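PDB 6A3F: levoglucosan dehydrogenase from Pseudarthrobacter phenanthrenivorans, which catalyses the NAD(+)-dependent oxidation of levoglucosan (1,6-anhydro-beta-D-glucose) to 3-dehydrolevoglucosan as a homotetramer. Local coordinates for residues F151-T156 / A211-D216; T156-L161 / V333-A338; F308-R313 / I353-T358. All blocks are in the same frame, centred on the assembly; numbering follows the deposited sequence.

Contact 1: residues F151-T156 / A211-D216; sequences FNYRRT and ATHVID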
ATOM      1  N   PHE B 151     -14.557   3.804  24.301  1.00 20.29           N
ATOM      2  CA  PHE B 151     -14.415   3.626  22.838  1.00 21.66           C
ATOM      3  C   PHE B 151     -13.198   4.483  22.391  1.00 21.82           C
ATOM      4  O   PHE B 151     -13.296   5.538  21.726  1.00 23.51           O
ATOM      5  CB  PHE B 151     -15.721   3.962  22.107  1.00 21.67           C
ATOM      6  CG  PHE B 151     -16.845   2.987  22.324  1.00 21.64           C
ATOM      7  CD1 PHE B 151     -16.663   1.630  22.091  1.00 23.30           C
ATOM      8  CD2 PHE B 151     -18.073   3.423  22.814  1.00 23.28           C
ATOM      9  CE1 PHE B 151     -17.696   0.729  22.289  1.00 22.62           C
ATOM     10  CE2 PHE B 151     -19.104   2.517  23.022  1.00 23.74           C
ATOM     11  CZ  PHE B 151     -18.902   1.173  22.784  1.00 25.51           C
ATOM     12  N   ASN B 152     -12.032   4.035  22.810  1.00 19.99           N
ATOM     13  CA  ASN B 152     -10.809   4.812  22.746  1.00 21.03           C
ATOM     14  C   ASN B 152     -10.383   5.043  21.279  1.00 21.65           C
ATOM     15  O   ASN B 152      -9.680   6.043  20.994  1.00 21.79           O
ATOM     16  CB  ASN B 152      -9.705   4.146  23.547  1.00 21.07           C
ATOM     17  CG  ASN B 152      -9.350   2.800  22.980  1.00 22.34           C
ATOM     18  OD1 ASN B 152     -10.185   1.902  23.059  1.00 23.85           O
ATOM     19  ND2 ASN B 152      -8.186   2.699  22.323  1.00 21.91           N
ATOM     20  N   TYR B 153     -10.781   4.149  20.361  1.00 20.06           N
ATOM     21  CA  TYR B 153     -10.297   4.218  19.012  1.00 21.12           C
ATOM     22  C   TYR B 153     -10.867   5.429  18.286  1.00 20.12           C
ATOM     23  O   TYR B 153     -10.247   5.888  17.320  1.00 20.25           O
ATOM     24  CB  TYR B 153     -10.591   2.953  18.216  1.00 21.02           C
ATOM     25  CG  TYR B 153      -9.812   1.746  18.655  1.00 20.41           C
ATOM     26  CD1 TYR B 153      -8.433   1.694  18.528  1.00 20.38           C
ATOM     27  CD2 TYR B 153     -10.469   0.673  19.260  1.00 21.55           C
ATOM     28  CE1 TYR B 153      -7.730   0.575  18.924  1.00 20.35           C
ATOM     29  CE2 TYR B 153      -9.767  -0.444  19.681  1.00 21.29           C
ATOM     30  CZ  TYR B 153      -8.396  -0.506  19.472  1.00 22.09           C
ATOM     31  OH  TYR B 153      -7.671  -1.609  19.851  1.00 20.23           O
ATOM     32  N   ARG B 154     -11.967   6.015  18.755  1.00 22.94           N
ATOM     33  CA  ARG B 154     -12.440   7.226  18.076  1.00 22.73           C
ATOM     34  C   ARG B 154     -11.514   8.426  18.352  1.00 20.44           C
ATOM     35  O   ARG B 154     -11.662   9.441  17.653  1.00 22.11           O
ATOM     36  CB  ARG B 154     -13.898   7.517  18.433  1.00 22.68           C
ATOM     37  CG  ARG B 154     -14.093   8.130  19.809  1.00 23.45           C
ATOM     38  CD  ARG B 154     -15.194   9.182  19.928  1.00 22.61           C
ATOM     39  NE  ARG B 154     -16.552   8.626  19.888  1.00 21.86           N
ATOM     40  CZ  ARG B 154     -17.660   9.321  20.174  1.00 21.96           C
ATOM     41  NH1 ARG B 154     -17.565  10.590  20.526  1.00 26.16           N
ATOM     42  NH2 ARG B 154     -18.854   8.765  20.067  1.00 23.32           N
ATOM     43  N   ARG B 155     -10.599   8.338  19.325  1.00 21.13           N
ATOM     44  CA  ARG B 155      -9.671   9.377  19.634  1.00 21.00           C
ATOM     45  C   ARG B 155      -8.308   9.094  18.960  1.00 20.50           C
ATOM     46  O   ARG B 155      -7.324   9.744  19.282  1.00 21.72           O
ATOM     47  CB  ARG B 155      -9.550   9.582  21.152  1.00 20.24           C
ATOM     48  CG  ARG B 155     -10.696  10.435  21.700  1.00 21.10           C
ATOM     49  CD  ARG B 155     -10.790  10.525  23.201  1.00 22.79           C
ATOM     50  NE  ARG B 155     -11.633  11.659  23.574  1.00 23.22           N
ATOM     51  CZ  ARG B 155     -12.961  11.680  23.627  1.00 22.68           C
ATOM     52  NH1 ARG B 155     -13.680  10.604  23.351  1.00 22.62           N
ATOM     53  NH2 ARG B 155     -13.564  12.814  23.983  1.00 24.28           N
ATOM     54  N   THR B 156      -8.224   8.130  18.043  1.00 20.23           N
ATOM     55  CA  THR B 156      -7.125   8.102  17.089  1.00 19.81           C
ATOM     56  C   THR B 156      -7.154   9.430  16.307  1.00 17.49           C
ATOM     57  O   THR B 156      -8.194   9.777  15.753  1.00 17.51           O
ATOM     58  CB  THR B 156      -7.228   6.936  16.101  1.00 19.00           C
ATOM     59  OG1 THR B 156      -7.422   5.659  16.736  1.00 20.33           O
ATOM     60  CG2 THR B 156      -6.015   6.831  15.195  1.00 19.58           C
ATOM     61  N   ALA B 211     -17.406  -5.246  17.313  1.00 21.42           N
ATOM     62  CA  ALA B 211     -18.293  -4.421  16.481  1.00 21.04           C
ATOM     63  C   ALA B 211     -18.697  -3.126  17.180  1.00 20.98           C
ATOM     64  O   ALA B 211     -18.941  -2.126  16.501  1.00 19.80           O
ATOM     65  CB  ALA B 211     -19.493  -5.223  16.058  1.00 20.76           C
ATOM     66  N   THR B 212     -18.810  -3.116  18.520  1.00 19.65           N
ATOM     67  CA  THR B 212     -19.207  -1.898  19.235  1.00 21.10           C
ATOM     68  C   THR B 212     -18.219  -0.756  18.950  1.00 21.15           C
ATOM     69  O   THR B 212     -18.637   0.401  18.912  1.00 19.97           O
ATOM     70  CB  THR B 212     -19.355  -2.163  20.735  1.00 21.15           C
ATOM     71  OG1 THR B 212     -18.120  -2.741  21.146  1.00 21.22           O
ATOM     72  CG2 THR B 212     -20.505  -3.108  21.074  1.00 21.32           C
ATOM     73  N   HIS B 213     -16.924  -1.066  18.782  1.00 20.20           N
ATOM     74  CA  HIS B 213     -15.938  -0.011  18.432  1.00 21.44           C
ATOM     75  C   HIS B 213     -16.314   0.648  17.093  1.00 19.81           C
ATOM     76  O   HIS B 213     -16.253   1.892  16.913  1.00 20.61           O
ATOM     77  CB  HIS B 213     -14.519  -0.598  18.385  1.00 20.23           C
ATOM     78  CG  HIS B 213     -13.916  -0.909  19.705  1.00 17.62           C
ATOM     79  ND1 HIS B 213     -13.728   0.042  20.636  1.00 18.78           N
ATOM     80  CD2 HIS B 213     -13.387  -2.067  20.207  1.00 17.08           C
ATOM     81  CE1 HIS B 213     -13.140  -0.510  21.697  1.00 19.27           C
ATOM     82  NE2 HIS B 213     -12.919  -1.808  21.461  1.00 18.58           N
ATOM     83  N   VAL B 214     -16.709  -0.182  16.139  1.00 20.86           N
ATOM     84  CA  VAL B 214     -17.084   0.284  14.804  1.00 20.78           C
ATOM     85  C   VAL B 214     -18.413   1.032  14.865  1.00 21.46           C
ATOM     86  O   VAL B 214     -18.579   2.048  14.180  1.00 20.29           O
ATOM     87  CB  VAL B 214     -17.131  -0.856  13.775  1.00 23.94           C
ATOM     88  CG1 VAL B 214     -17.499  -0.350  12.372  1.00 25.36           C
ATOM     89  CG2 VAL B 214     -15.784  -1.560  13.748  1.00 26.01           C
ATOM     90  N   ILE B 215     -19.368   0.515  15.636  1.00 20.57           N
ATOM     91  CA  ILE B 215     -20.671   1.186  15.799  1.00 21.20           C
ATOM     92  C   ILE B 215     -20.484   2.575  16.407  1.00 21.66           C
ATOM     93  O   ILE B 215     -21.088   3.539  15.906  1.00 22.25           O
ATOM     94  CB  ILE B 215     -21.637   0.299  16.629  1.00 20.85           C
ATOM     95  CG1 ILE B 215     -21.986  -0.957  15.825  1.00 21.85           C
ATOM     96  CG2 ILE B 215     -22.869   1.047  17.058  1.00 23.02           C
ATOM     97  CD1 ILE B 215     -22.612  -2.027  16.665  1.00 23.46           C
ATOM     98  N   ASP B 216     -19.580   2.710  17.389  1.00 21.95           N
ATOM     99  CA  ASP B 216     -19.281   4.006  17.984  1.00 20.82           C
ATOM    100  C   ASP B 216     -18.754   4.959  16.916  1.00 21.22           C
ATOM    101  O   ASP B 216     -19.211   6.146  16.813  1.00 20.01           O
ATOM    102  CB  ASP B 216     -18.301   3.945  19.171  1.00 22.58           C
ATOM    103  CG  ASP B 216     -17.929   5.335  19.665  1.00 22.62           C
ATOM    104  OD1 ASP B 216     -18.775   6.006  20.325  1.00 22.63           O
ATOM    105  OD2 ASP B 216     -16.823   5.827  19.306  1.00 22.89           O
TER

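Contact 2: residues T156-L161 / V333-A338; sequences TPAVAL and VYTGPA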
ATOM      1  N   THR B 156      -8.224   8.130  18.043  1.00 20.23           N
ATOM      2  CA  THR B 156      -7.125   8.102  17.089  1.00 19.81           C
ATOM      3  C   THR B 156      -7.154   9.430  16.307  1.00 17.49           C
ATOM      4  O   THR B 156      -8.194   9.777  15.753  1.00 17.51           O
ATOM      5  CB  THR B 156      -7.228   6.936  16.101  1.00 19.00           C
ATOM      6  OG1 THR B 156      -7.422   5.659  16.736  1.00 20.33           O
ATOM      7  CG2 THR B 156      -6.015   6.831  15.195  1.00 19.58           C
ATOM      8  N   PRO B 157      -6.017  10.140  16.253  1.00 18.12           N
ATOM      9  CA  PRO B 157      -6.092  11.444  15.634  1.00 18.71           C
ATOM     10  C   PRO B 157      -6.693  11.383  14.225  1.00 17.43           C
ATOM     11  O   PRO B 157      -7.459  12.267  13.875  1.00 19.36           O
ATOM     12  CB  PRO B 157      -4.667  11.976  15.689  1.00 18.09           C
ATOM     13  CG  PRO B 157      -4.166  11.377  16.963  1.00 18.55           C
ATOM     14  CD  PRO B 157      -4.766   9.985  16.967  1.00 16.78           C
ATOM     15  N   ALA B 158      -6.347  10.381  13.421  1.00 18.58           N
ATOM     16  CA  ALA B 158      -6.880  10.217  12.076  1.00 18.16           C
ATOM     17  C   ALA B 158      -8.418  10.164  12.051  1.00 17.57           C
ATOM     18  O   ALA B 158      -9.039  10.622  11.116  1.00 18.31           O
ATOM     19  CB  ALA B 158      -6.295   8.973  11.478  1.00 16.50           C
ATOM     20  N   VAL B 159      -9.014   9.533  13.055  1.00 16.34           N
ATOM     21  CA  VAL B 159     -10.452   9.409  13.143  1.00 17.35           C
ATOM     22  C   VAL B 159     -11.090  10.768  13.508  1.00 18.03           C
ATOM     23  O   VAL B 159     -12.099  11.173  12.886  1.00 18.73           O
ATOM     24  CB  VAL B 159     -10.841   8.300  14.139  1.00 17.38           C
ATOM     25  CG1 VAL B 159     -12.373   8.218  14.291  1.00 17.78           C
ATOM     26  CG2 VAL B 159     -10.223   6.975  13.702  1.00 18.38           C
ATOM     27  N   ALA B 160     -10.484  11.486  14.440  1.00 19.38           N
ATOM     28  CA  ALA B 160     -10.920  12.868  14.756  1.00 20.07           C
ATOM     29  C   ALA B 160     -10.713  13.780  13.543  1.00 19.42           C
ATOM     30  O   ALA B 160     -11.479  14.702  13.356  1.00 18.42           O
ATOM     31  CB  ALA B 160     -10.165  13.391  15.935  1.00 20.84           C
ATOM     32  N   LEU B 161      -9.673  13.549  12.751  1.00 19.49           N
ATOM     33  CA  LEU B 161      -9.465  14.284  11.488  1.00 19.75           C
ATOM     34  C   LEU B 161     -10.612  14.017  10.503  1.00 20.10           C
ATOM     35  O   LEU B 161     -11.082  14.922   9.795  1.00 19.78           O
ATOM     36  CB  LEU B 161      -8.123  13.853  10.882  1.00 19.32           C
ATOM     37  CG  LEU B 161      -7.780  14.525   9.549  1.00 19.08           C
ATOM     38  CD1 LEU B 161      -7.708  16.040   9.727  1.00 18.63           C
ATOM     39  CD2 LEU B 161      -6.437  14.022   9.029  1.00 19.30           C
ATOM     40  N   VAL B 333      -2.849  11.126   4.264  1.00 16.83           N
ATOM     41  CA  VAL B 333      -2.544  12.190   5.173  1.00 17.92           C
ATOM     42  C   VAL B 333      -2.052  11.582   6.484  1.00 17.02           C
ATOM     43  O   VAL B 333      -2.801  10.785   7.116  1.00 18.06           O
ATOM     44  CB  VAL B 333      -3.767  13.106   5.425  1.00 19.50           C
ATOM     45  CG1 VAL B 333      -3.412  14.219   6.417  1.00 19.96           C
ATOM     46  CG2 VAL B 333      -4.313  13.667   4.139  1.00 20.11           C
ATOM     47  N   TYR B 334      -0.803  11.938   6.882  1.00 16.97           N
ATOM     48  CA  TYR B 334      -0.201  11.544   8.156  1.00 16.43           C
ATOM     49  C   TYR B 334      -0.534  12.572   9.253  1.00 19.15           C
ATOM     50  O   TYR B 334      -0.300  13.781   9.090  1.00 19.61           O
ATOM     51  CB  TYR B 334       1.306  11.320   8.010  1.00 17.02           C
ATOM     52  CG  TYR B 334       1.611  10.010   7.326  1.00 16.80           C
ATOM     53  CD1 TYR B 334       1.682   9.925   5.949  1.00 17.66           C
ATOM     54  CD2 TYR B 334       1.784   8.845   8.072  1.00 18.14           C
ATOM     55  CE1 TYR B 334       1.907   8.712   5.316  1.00 18.00           C
ATOM     56  CE2 TYR B 334       1.979   7.627   7.458  1.00 17.90           C
ATOM     57  CZ  TYR B 334       2.056   7.553   6.083  1.00 20.07           C
ATOM     58  OH  TYR B 334       2.244   6.325   5.503  1.00 20.28           O
ATOM     59  N   THR B 335      -1.036  12.103  10.384  1.00 17.51           N
ATOM     60  CA  THR B 335      -1.474  13.018  11.440  1.00 18.34           C
ATOM     61  C   THR B 335      -0.299  13.567  12.245  1.00 20.08           C
ATOM     62  O   THR B 335       0.683  12.896  12.545  1.00 18.89           O
ATOM     63  CB  THR B 335      -2.528  12.416  12.379  1.00 18.00           C
ATOM     64  OG1 THR B 335      -1.991  11.340  13.140  1.00 18.22           O
ATOM     65  CG2 THR B 335      -3.725  11.931  11.607  1.00 17.49           C
ATOM     66  N   GLY B 336      -0.417  14.854  12.559  1.00 19.87           N
ATOM     67  CA  GLY B 336       0.623  15.544  13.286  1.00 18.81           C
ATOM     68  C   GLY B 336       0.110  16.828  13.924  1.00 19.48           C
ATOM     69  O   GLY B 336      -1.079  16.950  14.242  1.00 20.73           O
ATOM     70  N   PRO B 337       1.002  17.808  14.069  1.00 21.16           N
ATOM     71  CA  PRO B 337       0.641  19.099  14.715  1.00 20.06           C
ATOM     72  C   PRO B 337      -0.554  19.798  14.042  1.00 22.75           C
ATOM     73  O   PRO B 337      -1.331  20.492  14.743  1.00 22.92           O
ATOM     74  CB  PRO B 337       1.965  19.879  14.626  1.00 19.36           C
ATOM     75  CG  PRO B 337       3.036  18.804  14.751  1.00 20.14           C
ATOM     76  CD  PRO B 337       2.461  17.699  13.895  1.00 19.91           C
ATOM     77  N   ALA B 338      -0.768  19.608  12.755  1.00 23.23           N
ATOM     78  CA  ALA B 338      -1.835  20.368  12.055  1.00 22.87           C
ATOM     79  C   ALA B 338      -3.226  19.752  12.318  1.00 22.66           C
ATOM     80  O   ALA B 338      -4.253  20.352  11.946  1.00 21.70           O
ATOM     81  CB  ALA B 338      -1.550  20.454  10.594  1.00 21.15           C
TER
HETATM   82  O   HOH W   1      -3.736   9.163  13.785  1.00 19.29           O

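Contact 3: residues F308-R313 / I353-T358; sequences FNYERR and IGYGET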
ATOM      1  N   PHE B 308     -10.086   4.698   6.341  1.00 17.49           N
ATOM      2  CA  PHE B 308      -9.214   4.601   7.497  1.00 17.07           C
ATOM      3  C   PHE B 308      -8.941   3.120   7.761  1.00 17.89           C
ATOM      4  O   PHE B 308      -9.819   2.288   7.530  1.00 18.54           O
ATOM      5  CB  PHE B 308      -9.862   5.188   8.758  1.00 17.79           C
ATOM      6  CG  PHE B 308      -9.116   4.954  10.049  1.00 18.68           C
ATOM      7  CD1 PHE B 308      -7.910   5.597  10.304  1.00 18.76           C
ATOM      8  CD2 PHE B 308      -9.636   4.134  11.036  1.00 17.78           C
ATOM      9  CE1 PHE B 308      -7.211   5.368  11.474  1.00 19.57           C
ATOM     10  CE2 PHE B 308      -8.947   3.949  12.226  1.00 19.08           C
ATOM     11  CZ  PHE B 308      -7.755   4.574  12.455  1.00 18.24           C
ATOM     12  N   ASN B 309      -7.737   2.842   8.248  1.00 17.25           N
ATOM     13  CA  ASN B 309      -7.244   1.500   8.625  1.00 16.55           C
ATOM     14  C   ASN B 309      -6.376   1.645   9.884  1.00 17.03           C
ATOM     15  O   ASN B 309      -5.258   2.177   9.833  1.00 17.74           O
ATOM     16  CB  ASN B 309      -6.478   0.831   7.491  1.00 17.26           C
ATOM     17  CG  ASN B 309      -5.676  -0.396   7.886  1.00 16.33           C
ATOM     18  OD1 ASN B 309      -5.949  -0.993   8.935  1.00 16.92           O
ATOM     19  ND2 ASN B 309      -4.786  -0.866   6.995  1.00 13.84           N
ATOM     20  N   TYR B 310      -6.896   1.186  11.024  1.00 16.01           N
ATOM     21  CA  TYR B 310      -6.203   1.293  12.290  1.00 15.60           C
ATOM     22  C   TYR B 310      -4.861   0.522  12.287  1.00 16.51           C
ATOM     23  O   TYR B 310      -3.953   0.873  13.034  1.00 16.30           O
ATOM     24  CB  TYR B 310      -7.056   0.828  13.484  1.00 16.10           C
ATOM     25  CG  TYR B 310      -6.342   1.060  14.782  1.00 16.59           C
ATOM     26  CD1 TYR B 310      -6.425   2.281  15.429  1.00 16.12           C
ATOM     27  CD2 TYR B 310      -5.553   0.077  15.355  1.00 16.73           C
ATOM     28  CE1 TYR B 310      -5.719   2.536  16.590  1.00 16.70           C
ATOM     29  CE2 TYR B 310      -4.774   0.336  16.467  1.00 16.77           C
ATOM     30  CZ  TYR B 310      -4.891   1.555  17.110  1.00 18.03           C
ATOM     31  OH  TYR B 310      -4.194   1.790  18.236  1.00 17.85           O
ATOM     32  N   GLU B 311      -4.694  -0.514  11.489  1.00 16.27           N
ATOM     33  CA  GLU B 311      -3.368  -1.173  11.429  1.00 17.36           C
ATOM     34  C   GLU B 311      -2.294  -0.192  10.905  1.00 20.31           C
ATOM     35  O   GLU B 311      -1.068  -0.434  11.111  1.00 18.59           O
ATOM     36  CB  GLU B 311      -3.407  -2.424  10.570  1.00 17.10           C
ATOM     37  CG  GLU B 311      -4.306  -3.501  11.187  1.00 16.88           C
ATOM     38  CD  GLU B 311      -4.209  -4.909  10.606  1.00 16.34           C
ATOM     39  OE1 GLU B 311      -3.937  -5.025   9.407  1.00 18.85           O
ATOM     40  OE2 GLU B 311      -4.368  -5.909  11.401  1.00 17.86           O
ATOM     41  N   ARG B 312      -2.747   0.855  10.193  1.00 17.52           N
ATOM     42  CA  ARG B 312      -1.916   1.986   9.751  1.00 17.44           C
ATOM     43  C   ARG B 312      -2.509   3.305  10.301  1.00 17.32           C
ATOM     44  O   ARG B 312      -2.879   4.250   9.543  1.00 19.13           O
ATOM     45  CB  ARG B 312      -1.862   1.966   8.234  1.00 17.87           C
ATOM     46  CG  ARG B 312      -1.025   0.853   7.627  1.00 20.52           C
ATOM     47  CD  ARG B 312      -1.157   0.796   6.124  1.00 22.44           C
ATOM     48  NE  ARG B 312      -0.310  -0.304   5.654  1.00 24.52           N
ATOM     49  CZ  ARG B 312      -0.289  -0.728   4.403  1.00 33.34           C
ATOM     50  NH1 ARG B 312      -1.233  -0.307   3.572  1.00 34.57           N
ATOM     51  NH2 ARG B 312       0.636  -1.581   3.979  1.00 28.90           N
ATOM     52  N   ARG B 313      -2.596   3.370  11.606  1.00 15.96           N
ATOM     53  CA  ARG B 313      -3.438   4.388  12.269  1.00 17.18           C
ATOM     54  C   ARG B 313      -2.916   5.830  12.095  1.00 17.08           C
ATOM     55  O   ARG B 313      -3.712   6.752  12.274  1.00 17.67           O
ATOM     56  CB  ARG B 313      -3.563   4.126  13.774  1.00 15.89           C
ATOM     57  CG  ARG B 313      -2.308   4.341  14.597  1.00 17.47           C
ATOM     58  CD  ARG B 313      -2.289   3.503  15.847  1.00 18.71           C
ATOM     59  NE  ARG B 313      -2.156   2.112  15.458  1.00 18.06           N
ATOM     60  CZ  ARG B 313      -1.041   1.607  14.926  1.00 18.91           C
ATOM     61  NH1 ARG B 313       0.127   2.187  15.178  1.00 19.60           N
ATOM     62  NH2 ARG B 313      -1.111   0.473  14.227  1.00 20.54           N
ATOM     63  N   ILE B 353       2.036   7.157  16.256  1.00 18.54           N
ATOM     64  CA  ILE B 353       0.902   6.975  17.174  1.00 18.88           C
ATOM     65  C   ILE B 353       0.724   5.457  17.385  1.00 18.93           C
ATOM     66  O   ILE B 353       0.609   4.727  16.435  1.00 21.51           O
ATOM     67  CB  ILE B 353      -0.369   7.596  16.568  1.00 19.40           C
ATOM     68  CG1 ILE B 353      -0.243   9.104  16.292  1.00 19.68           C
ATOM     69  CG2 ILE B 353      -1.589   7.268  17.411  1.00 21.33           C
ATOM     70  CD1 ILE B 353       0.008   9.949  17.518  1.00 20.03           C
ATOM     71  N   GLY B 354       0.705   5.028  18.639  1.00 20.48           N
ATOM     72  CA  GLY B 354       0.269   3.690  19.043  1.00 21.23           C
ATOM     73  C   GLY B 354      -0.997   3.725  19.903  1.00 22.39           C
ATOM     74  O   GLY B 354      -1.738   4.730  20.017  1.00 20.42           O
ATOM     75  N   TYR B 355      -1.288   2.589  20.501  1.00 19.98           N
ATOM     76  CA  TYR B 355      -2.510   2.420  21.252  1.00 18.70           C
ATOM     77  C   TYR B 355      -2.545   3.396  22.432  1.00 19.58           C
ATOM     78  O   TYR B 355      -3.578   3.889  22.770  1.00 20.27           O
ATOM     79  CB  TYR B 355      -2.576   0.992  21.798  1.00 19.08           C
ATOM     80  CG  TYR B 355      -3.847   0.644  22.545  1.00 20.41           C
ATOM     81  CD1 TYR B 355      -4.993   0.246  21.866  1.00 19.65           C
ATOM     82  CD2 TYR B 355      -3.910   0.743  23.926  1.00 23.35           C
ATOM     83  CE1 TYR B 355      -6.167  -0.007  22.554  1.00 21.00           C
ATOM     84  CE2 TYR B 355      -5.074   0.466  24.627  1.00 24.25           C
ATOM     85  CZ  TYR B 355      -6.207   0.071  23.941  1.00 22.55           C
ATOM     86  OH  TYR B 355      -7.330  -0.264  24.658  1.00 24.75           O
ATOM     87  N   GLY B 356      -1.399   3.583  23.068  1.00 18.62           N
ATOM     88  CA  GLY B 356      -1.283   4.375  24.267  1.00 21.01           C
ATOM     89  C   GLY B 356      -1.769   5.797  24.059  1.00 20.85           C
ATOM     90  O   GLY B 356      -2.465   6.342  24.932  1.00 20.81           O
ATOM     91  N   GLU B 357      -1.422   6.399  22.912  1.00 20.49           N
ATOM     92  CA  GLU B 357      -1.829   7.806  22.665  1.00 20.01           C
ATOM     93  C   GLU B 357      -3.362   7.931  22.666  1.00 19.33           C
ATOM     94  O   GLU B 357      -3.862   8.958  23.124  1.00 19.43           O
ATOM     95  CB  GLU B 357      -1.223   8.353  21.363  1.00 20.79           C
ATOM     96  CG  GLU B 357       0.261   8.632  21.505  1.00 22.84           C
ATOM     97  CD  GLU B 357       1.202   7.479  21.157  1.00 25.63           C
ATOM     98  OE1 GLU B 357       0.778   6.305  21.188  1.00 22.41           O
ATOM     99  OE2 GLU B 357       2.359   7.745  20.810  1.00 32.27           O
ATOM    100  N   THR B 358      -4.087   6.917  22.205  1.00 20.03           N
ATOM    101  CA  THR B 358      -5.548   6.995  22.214  1.00 21.99           C
ATOM    102  C   THR B 358      -6.047   7.059  23.662  1.00 22.36           C
ATOM    103  O   THR B 358      -6.945   7.831  24.002  1.00 22.66           O
ATOM    104  CB  THR B 358      -6.211   5.845  21.449  1.00 22.53           C
ATOM    105  OG1 THR B 358      -6.134   4.602  22.167  1.00 19.73           O
ATOM    106  CG2 THR B 358      -5.625   5.728  20.061  1.00 22.38           C
TER

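Contact 1: residues F151-T156 / A211-D216
One face of the Phe-151 ring is covered by Asp-216, whose CB lies 3.9 Å from the ring centroid in a CH-pi contact. At the edge of the same ring, close to its plane, CD1 meets His-213 ND1 at 3.6 Å. Thr-212 O also approaches Phe-151 CE1, obliquely. The His-213 ring takes the edge of Tyr-153 on one face. Tyr-153 CD2 is 3.6 Å from His-213 ND1, and the planes stand at 81°, a T-shaped pair. Asn-152 ND2 sits over the centre of one Tyr-153 face. It also donates to Thr-358 OG1, which ties this amide to helix 355-371.

Next to the aromatic cluster lies a buried salt bridge. Arg-154 grips the Asp-216 carboxylate side-on, with one nitrogen on each oxygen. The NE to OD2 bond is 2.9 Å long and nearly straight at 175°. It lies in the guanidinium plane and uses the syn lone pair of OD2. The NH2 to OD1 bond, 2.8 Å, is more bent; it meets OD1 on the syn side but tilted out of the carboxylate plane. CG of Arg-154 stands between its backbone N and carbonyl carbon (chi1 77°). The bends at chi2 and chi3 then turn NE as well as NH2 to the carboxylate. The third nitrogen, NH1, bonds to Ser-377 OG.

Asn-152 binds NADH, while Tyr-153 and His-213 bind levoglucosan. The contact thus lies at the active site, where the turn after the last Rossmann strand meets helix 206-221. The ion pair probably balances the buried charges of Arg-154 and Asp-216, and the Tyr-153 edge and Phe-151 probably limit how the His-213 ring can turn.

Contact 2: residues T156-L161 / V333-A338
Helix 157-167 meets the edge of the large mixed sheet here. Its N-terminal end, with Pro-157, Ala-158 and Leu-161, lies against the end of strand 330-334 and the residue that follows it, Thr-335. Thr-335 carries most of the contact. Its methyl CG2 approaches the backbone at the start of the helix, 3.5 Å from Ala-158 N, and reaches Ala-158 CB at 3.9 Å. Its OG1 is 3.8 Å from Pro-157 CB. The first torsion sets this division: OG1 falls between the backbone N and the carbonyl carbon (chi1 66°), and CG2 is anti to the carbonyl carbon.

No direct hydrogen bond crosses the contact. One water links the two sides instead. It accepts from Ala-158 N at 2.9 Å and is hydrogen-bonded to Thr-335 OG1, also at 2.9 Å. The amide of Ala-158 lies in the first turn, where helical carbonyl partners are lacking, so the water supplies its acceptor.

One turn further on, the branch CD2 of Leu-161 meets CG1 of Val-333 at 4.0 Å. The two side chains cross at about a right angle. Leu-161 also touches Leu-316 of the adjacent strand, and Asp-326 of the third subunit packs on both Leu-161 and Val-333. A helix packed with apolar side chains against the edge of a sheet fits the alpha/beta substrate-binding domain of a Gfo/Idh/MocA enzyme.

Contact 3: residues F308-R313 / I353-T358
This is a mixed polar and apolar contact between a turn and a helix start, at the interface with the second subunit. Residues Tyr-310 to Arg-313 follow strand 304-309 of the large mixed sheet, and Ile-353 to Tyr-355 lead into helix 355-371. The second subunit packs against both.

The main link is a hydrogen bond from Arg-313 NH1 to Ile-353 O. It is 2.9 Å long with an angle of 162° at the hydrogen. The donor lies in the carbonyl plane, and the oxygen lies in the guanidinium plane. The aliphatic part of Arg-313 runs beside Ile-353 and Gly-354, with CG 4.1 Å from Ile-353 CG2 and CD 4.1 Å from Gly-354 CA. The side chain leaves with CG between the backbone N and the carbonyl carbon (chi1 69°) and bends at chi3. This turns it back over the Tyr-310 ring, so that NE stands 3.2 Å above one face, toward the rim. Its NH2 makes a weak bond to Tyr-310 O and a salt bridge to Asp-314 of the second subunit.

Tyr-310 reaches across with its hydroxyl. OH lies 3.5 Å from Tyr-355 CA and is hydrogen-bonded to Leu-351 O of the second subunit. Each segment is also braced internally. Asn-309 OD1 accepts from Glu-311 N in an Asx turn, and Glu-357 OE1 accepts from Gly-354 N.

Tyr-355 binds NADH, and its ring meets Trp-346 of the second subunit. The Arg-313 guanidinium thus joins a backbone carbonyl two residues before the NADH-binding tyrosine to a carboxylate of the neighbouring chain. Its positive charge is probably balanced at the interface, which is consistent with the cofactor site being coupled to the subunit interface.

How the contacts relate
Contact 1 and contact 2 share Thr-156, the residue just before helix 157-167, and their centres are about 15 Å apart. Contact 3 lies about 12 Å from the centre of contact 1 and about 10 Å from that of contact 2. Along the chain contacts 1 and 2 cross, as do 2 and 3, whereas contact 1 closes before contact 3 opens. Contacts 2 and 3 both reach the large mixed sheet. Tyr-310 joins the group: its ring meets Tyr-153 edge-to-face, and CE1 packs on Thr-156 OG1. Contact 1 holds residues that bind NADH and levoglucosan, contact 3 holds Tyr-355 of the NADH site, and contact 2 lies farther out.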